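Local coordinates for protein beta subunit of photoactivated adenylyl cyclase (Beggiatoa sp. PS, PDB 5M27) that probably converts ATP to cyclic AMP under blue light, joining a flavin-binding BLUF sensor to a class III nucleotidyl cyclase catalytic domain, at residues B[151-156]-B[251-256]; B[155-160]-B[208-213]. All coordinates share one frame; numbering follows the deposited sequence.

Contact 1: residues B[151-156]-B[251-256]; sequences LVEKII and LSYGHV
Val152 to Ile156 pairs antiparallel with Ser252 to Val256 in the central sheet of the class III cyclase domain, joining strand 150-161 to strand 247-258. Six backbone hydrogen bonds zip the two together, two at each of the hydrogen-bonded pairs Val152 with Val256, Lys154 with Gly254 and Ile156 with Ser252. The non-hydrogen-bonded pairs, Glu153 with His255 and Ile155 with Tyr253, put their side chains on one face. There the Tyr253 ring reaches obliquely toward the partner strand, because its CG stands anti to the backbone N (chi1 173°). CD1 of Tyr253 then lies 3.4 Å from Lys154 O and 3.7 Å from Ile155 CG1, while its hydroxyl reaches Glu153, OH to CB being 3.6 Å. With an alanine in place of Tyr253, Ile155 CG1 and the CB of Glu153 would probably lose their aromatic neighbour, and a gap would open beside the carbonyl of Lys154. Glu153, whose OE1 forms a salt bridge with Lys212, runs side by side with the His255 ring, its carboxylate plane turned 79° from it. On the other face Val256 CG2 packs against Lys154 CG at 3.8 Å, and helix 274-285 covers Ile156 and Ser252. The hydroxyl of Ser252 is bonded to Ala275 O on that helix, yet its OG also lies 3.4 Å from Ile156 CB.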
loop_
_atom_site.group_PDB
_atom_site.type_symbol
_atom_site.label_atom_id
_atom_site.label_comp_id
_atom_site.label_asym_id
_atom_site.label_seq_id
_atom_site.Cartn_x
_atom_site.Cartn_y
_atom_site.Cartn_z
ATOM N N LEU B 151 2.925 -14.082 -14.645
ATOM C CA LEU B 151 4.345 -14.390 -14.595
ATOM C C LEU B 151 5.063 -13.471 -15.571
ATOM O O LEU B 151 4.746 -13.478 -16.764
ATOM C CB LEU B 151 4.561 -15.855 -14.957
ATOM C CG LEU B 151 5.876 -16.554 -14.629
ATOM C CD1 LEU B 151 7.007 -15.978 -15.492
ATOM C CD2 LEU B 151 6.177 -16.495 -13.158
ATOM N N VAL B 152 6.030 -12.696 -15.084
ATOM C CA VAL B 152 6.780 -11.777 -15.925
ATOM C C VAL B 152 8.261 -11.933 -15.624
ATOM O O VAL B 152 8.652 -12.321 -14.520
ATOM C CB VAL B 152 6.344 -10.307 -15.729
ATOM C CG1 VAL B 152 4.886 -10.117 -16.186
ATOM C CG2 VAL B 152 6.485 -9.904 -14.278
ATOM N N GLU B 153 9.087 -11.611 -16.613
ATOM C CA GLU B 153 10.534 -11.609 -16.446
ATOM C C GLU B 153 10.975 -10.225 -15.967
ATOM O O GLU B 153 10.715 -9.216 -16.636
ATOM C CB GLU B 153 11.197 -11.998 -17.765
ATOM C CG GLU B 153 10.794 -13.384 -18.245
ATOM C CD GLU B 153 11.031 -13.603 -19.727
ATOM O OE1 GLU B 153 10.258 -13.082 -20.565
ATOM O OE2 GLU B 153 12.004 -14.291 -20.053
ATOM N N LYS B 154 11.628 -10.164 -14.805
ATOM C CA LYS B 154 11.952 -8.874 -14.211
ATOM C C LYS B 154 13.373 -8.854 -13.678
ATOM O O LYS B 154 13.918 -9.860 -13.207
ATOM C CB LYS B 154 11.010 -8.500 -13.049
ATOM C CG LYS B 154 9.613 -8.138 -13.432
ATOM C CD LYS B 154 9.540 -6.769 -14.099
ATOM C CE LYS B 154 8.098 -6.203 -14.004
ATOM N NZ LYS B 154 7.972 -4.965 -14.827
ATOM N N ILE B 155 13.961 -7.685 -13.726
ATOM C CA ILE B 155 15.177 -7.436 -12.973
ATOM C C ILE B 155 14.731 -6.824 -11.657
ATOM O O ILE B 155 13.988 -5.837 -11.653
ATOM C CB ILE B 155 16.140 -6.520 -13.738
ATOM C CG1 ILE B 155 16.808 -7.313 -14.869
ATOM C CG2 ILE B 155 17.175 -5.878 -12.786
ATOM C CD1 ILE B 155 17.485 -6.461 -15.916
ATOM N N ILE B 156 15.133 -7.430 -10.547
ATOM C CA ILE B 156 14.795 -6.908 -9.227
ATOM C C ILE B 156 15.955 -6.056 -8.709
ATOM O O ILE B 156 17.122 -6.457 -8.800
ATOM C CB ILE B 156 14.444 -8.043 -8.255
ATOM C CG1 ILE B 156 13.326 -8.909 -8.868
ATOM C CG2 ILE B 156 14.062 -7.469 -6.855
ATOM C CD1 ILE B 156 12.058 -8.111 -9.221
ATOM N N LEU B 251 21.172 -6.575 -7.616
ATOM C CA LEU B 251 20.269 -6.813 -8.742
ATOM C C LEU B 251 20.199 -8.309 -9.018
ATOM O O LEU B 251 21.214 -9.006 -8.969
ATOM C CB LEU B 251 20.714 -6.068 -10.013
ATOM C CG LEU B 251 21.020 -4.551 -9.995
ATOM C CD1 LEU B 251 21.565 -4.089 -11.365
ATOM C CD2 LEU B 251 19.784 -3.733 -9.609
ATOM N N SER B 252 19.002 -8.788 -9.335
ATOM C CA SER B 252 18.769 -10.169 -9.732
ATOM C C SER B 252 17.848 -10.167 -10.946
ATOM O O SER B 252 17.226 -9.155 -11.277
ATOM C CB SER B 252 18.137 -10.984 -8.606
ATOM O OG SER B 252 16.836 -10.467 -8.306
ATOM N N TYR B 253 17.754 -11.322 -11.600
ATOM C CA TYR B 253 16.892 -11.487 -12.758
ATOM C C TYR B 253 16.207 -12.840 -12.669
ATOM O O TYR B 253 16.877 -13.872 -12.512
ATOM C CB TYR B 253 17.695 -11.397 -14.077
ATOM C CG TYR B 253 16.866 -11.722 -15.313
ATOM C CD1 TYR B 253 15.931 -10.811 -15.803
ATOM C CD2 TYR B 253 17.028 -12.924 -15.993
ATOM C CE1 TYR B 253 15.168 -11.095 -16.933
ATOM C CE2 TYR B 253 16.259 -13.220 -17.118
ATOM C CZ TYR B 253 15.338 -12.298 -17.580
ATOM O OH TYR B 253 14.587 -12.588 -18.703
ATOM N N GLY B 254 14.894 -12.847 -12.834
ATOM C CA GLY B 254 14.178 -14.112 -12.824
ATOM C C GLY B 254 12.709 -13.919 -13.131
ATOM O O GLY B 254 12.215 -12.788 -13.270
ATOM N N HIS B 255 12.030 -15.060 -13.261
ATOM C CA HIS B 255 10.579 -15.093 -13.350
ATOM C C HIS B 255 9.980 -14.689 -12.005
ATOM O O HIS B 255 10.345 -15.247 -10.965
ATOM C CB HIS B 255 10.090 -16.498 -13.698
ATOM C CG HIS B 255 10.623 -17.046 -14.983
ATOM N ND1 HIS B 255 11.420 -16.317 -15.839
ATOM C CD2 HIS B 255 10.465 -18.260 -15.557
ATOM C CE1 HIS B 255 11.720 -17.056 -16.894
ATOM N NE2 HIS B 255 11.151 -18.235 -16.749
ATOM N N VAL B 256 9.053 -13.740 -12.019
ATOM C CA VAL B 256 8.303 -13.395 -10.821
ATOM C C VAL B 256 6.840 -13.266 -11.185
ATOM O O VAL B 256 6.485 -12.878 -12.303
ATOM C CB VAL B 256 8.778 -12.096 -10.144
ATOM C CG1 VAL B 256 10.227 -12.228 -9.689
ATOM C CG2 VAL B 256 8.554 -10.882 -11.083
#

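Contact 2: residues B[155-160]-B[208-213]; sequences IIFFSD and ASFTKE. With CA (calcium ion), chain L.
The strand that delivers Asp160 to the metal site of the cyclase domain is paired here, at its Ile155 to Phe157 part, with Ala208 to Phe210 of the antiparallel strand 205-211. Asp160 OD2 binds the calcium ion at 2.6 Å, together with a water, Asp204 and the carbonyl of Ile161, while its OD1 forms a salt bridge with Arg287; two metal-binding aspartates are a hallmark of class III cyclases. Four backbone hydrogen bonds join the strands, two at Ile155 with Phe210 and two at Phe157 with Ala208. The bond from Phe157 N to Ala208 O is 2.8 Å long and nearly straight at the hydrogen, but the donor sits above the carbonyl plane. Ile155, Phe157, Ala208 and Phe210 share one face. The Phe210 ring, with CG anti to its carbonyl carbon (chi1 -62°), turns its edge to Phe157, CE1 lying 4.0 Å from Phe157 CB. CB of Ala208 touches Phe157 CB and CD1, both at 4.0 Å. On the opposite face Ile156 CD1 meets Ser209 CB at 4.1 Å. Helices 173-193 and 215-235 cover the phenylalanine face, and helix 274-285 packs on Ile156 and Phe158 across the sheet.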
loop_
_atom_site.group_PDB
_atom_site.type_symbol
_atom_site.label_atom_id
_atom_site.label_comp_id
_atom_site.label_asym_id
_atom_site.label_seq_id
_atom_site.Cartn_x
_atom_site.Cartn_y
_atom_site.Cartn_z
ATOM N N ILE B 155 13.961 -7.685 -13.726
ATOM C CA ILE B 155 15.177 -7.436 -12.973
ATOM C C ILE B 155 14.731 -6.824 -11.657
ATOM O O ILE B 155 13.988 -5.837 -11.653
ATOM C CB ILE B 155 16.140 -6.520 -13.738
ATOM C CG1 ILE B 155 16.808 -7.313 -14.869
ATOM C CG2 ILE B 155 17.175 -5.878 -12.786
ATOM C CD1 ILE B 155 17.485 -6.461 -15.916
ATOM N N ILE B 156 15.133 -7.430 -10.547
ATOM C CA ILE B 156 14.795 -6.908 -9.227
ATOM C C ILE B 156 15.955 -6.056 -8.709
ATOM O O ILE B 156 17.122 -6.457 -8.800
ATOM C CB ILE B 156 14.444 -8.043 -8.255
ATOM C CG1 ILE B 156 13.326 -8.909 -8.868
ATOM C CG2 ILE B 156 14.062 -7.469 -6.855
ATOM C CD1 ILE B 156 12.058 -8.111 -9.221
ATOM N N PHE B 157 15.624 -4.891 -8.170
ATOM C CA PHE B 157 16.583 -3.933 -7.608
ATOM C C PHE B 157 16.318 -3.848 -6.118
ATOM O O PHE B 157 15.160 -3.670 -5.705
ATOM C CB PHE B 157 16.407 -2.563 -8.279
ATOM C CG PHE B 157 17.164 -1.397 -7.627
ATOM C CD1 PHE B 157 16.709 -0.801 -6.445
ATOM C CD2 PHE B 157 18.227 -0.796 -8.298
ATOM C CE1 PHE B 157 17.384 0.278 -5.881
ATOM C CE2 PHE B 157 18.914 0.324 -7.730
ATOM C CZ PHE B 157 18.485 0.846 -6.531
ATOM N N PHE B 158 17.380 -3.994 -5.318
ATOM C CA PHE B 158 17.333 -3.759 -3.878
ATOM C C PHE B 158 18.496 -2.862 -3.476
ATOM O O PHE B 158 19.646 -3.132 -3.844
ATOM C CB PHE B 158 17.422 -5.061 -3.080
ATOM C CG PHE B 158 16.108 -5.553 -2.589
ATOM C CD1 PHE B 158 15.474 -4.916 -1.563
ATOM C CD2 PHE B 158 15.512 -6.673 -3.157
ATOM C CE1 PHE B 158 14.250 -5.355 -1.108
ATOM C CE2 PHE B 158 14.289 -7.132 -2.698
ATOM C CZ PHE B 158 13.663 -6.466 -1.670
ATOM N N SER B 159 18.208 -1.824 -2.697
ATOM C CA SER B 159 19.248 -0.975 -2.126
ATOM C C SER B 159 18.868 -0.606 -0.702
ATOM O O SER B 159 17.679 -0.566 -0.350
ATOM C CB SER B 159 19.487 0.313 -2.951
ATOM O OG SER B 159 18.443 1.263 -2.811
ATOM N N ASP B 160 19.878 -0.351 0.131
ATOM C CA ASP B 160 19.573 0.155 1.463
ATOM C C ASP B 160 20.774 0.922 2.003
ATOM O O ASP B 160 21.867 0.910 1.433
ATOM C CB ASP B 160 19.120 -0.971 2.411
ATOM C CG ASP B 160 20.256 -1.642 3.146
ATOM O OD1 ASP B 160 21.335 -1.791 2.561
ATOM O OD2 ASP B 160 20.066 -2.056 4.313
ATOM N N ALA B 208 12.667 -2.357 -6.140
ATOM C CA ALA B 208 12.215 -1.865 -7.430
ATOM C C ALA B 208 12.377 -2.973 -8.461
ATOM O O ALA B 208 12.936 -4.040 -8.183
ATOM C CB ALA B 208 12.987 -0.603 -7.847
ATOM N N SER B 209 11.904 -2.701 -9.672
ATOM C CA SER B 209 12.008 -3.690 -10.732
ATOM C C SER B 209 12.222 -2.990 -12.062
ATOM O O SER B 209 11.735 -1.874 -12.281
ATOM C CB SER B 209 10.763 -4.593 -10.790
ATOM O OG SER B 209 9.661 -3.950 -11.444
ATOM N N PHE B 210 12.970 -3.656 -12.943
ATOM C CA PHE B 210 13.112 -3.254 -14.331
ATOM C C PHE B 210 12.689 -4.411 -15.224
ATOM O O PHE B 210 12.573 -5.554 -14.772
ATOM C CB PHE B 210 14.549 -2.826 -14.650
ATOM C CG PHE B 210 15.029 -1.621 -13.850
ATOM C CD1 PHE B 210 15.441 -1.765 -12.543
ATOM C CD2 PHE B 210 15.099 -0.364 -14.435
ATOM C CE1 PHE B 210 15.895 -0.674 -11.818
ATOM C CE2 PHE B 210 15.576 0.742 -13.722
ATOM C CZ PHE B 210 15.965 0.586 -12.416
ATOM N N THR B 211 12.430 -4.107 -16.500
ATOM C CA THR B 211 12.112 -5.191 -17.424
ATOM C C THR B 211 13.392 -5.860 -17.933
ATOM O O THR B 211 14.501 -5.402 -17.694
ATOM C CB THR B 211 11.282 -4.696 -18.608
ATOM O OG1 THR B 211 12.118 -3.947 -19.492
ATOM C CG2 THR B 211 10.106 -3.864 -18.146
ATOM N N LYS B 212 13.237 -6.961 -18.664
ATOM C CA LYS B 212 14.427 -7.676 -19.130
ATOM C C LYS B 212 15.203 -6.885 -20.179
ATOM O O LYS B 212 16.385 -7.167 -20.418
ATOM C CB LYS B 212 14.039 -9.051 -19.693
ATOM C CG LYS B 212 13.197 -9.022 -20.957
ATOM C CD LYS B 212 13.015 -10.436 -21.506
ATOM C CE LYS B 212 12.125 -10.466 -22.752
ATOM N NZ LYS B 212 11.677 -11.862 -23.108
ATOM N N GLU B 213 14.564 -5.924 -20.813
ATOM C CA GLU B 213 15.218 -5.046 -21.761
ATOM C C GLU B 213 15.890 -3.842 -21.104
ATOM O O GLU B 213 16.495 -3.036 -21.810
ATOM C CB GLU B 213 14.198 -4.571 -22.803
ATOM C CG GLU B 213 13.842 -5.632 -23.853
ATOM C CD GLU B 213 12.725 -6.569 -23.415
ATOM O OE1 GLU B 213 12.071 -6.285 -22.382
ATOM O OE2 GLU B 213 12.474 -7.573 -24.136
HETATM CA CA CA L . 20.678 -0.828 6.486
HETATM O O HOH W 1 18.535 -1.404 7.929
#

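Overall arrangement
Both contacts start from strand 150-161 and use its two edges: contact 1 adds strand 247-258 along one, contact 2 adds strand 205-211 along the other, with centres about 8 Å apart and Ile155 and Ile156 shared. Going from the N terminus, contact 2 closes first, over 47 intervening residues that include helix 173-193 and strand 197-202. The chain then runs through helix 215-235 before contact 1 closes a span of 94 residues, within which the shorter loop of contact 2 nests entirely. Direct touches bridge the two: Leu251 CD2 packs on Phe157 CD2 at 3.6 Å, and Tyr253 CE1 on Lys212 CB at 3.6 Å.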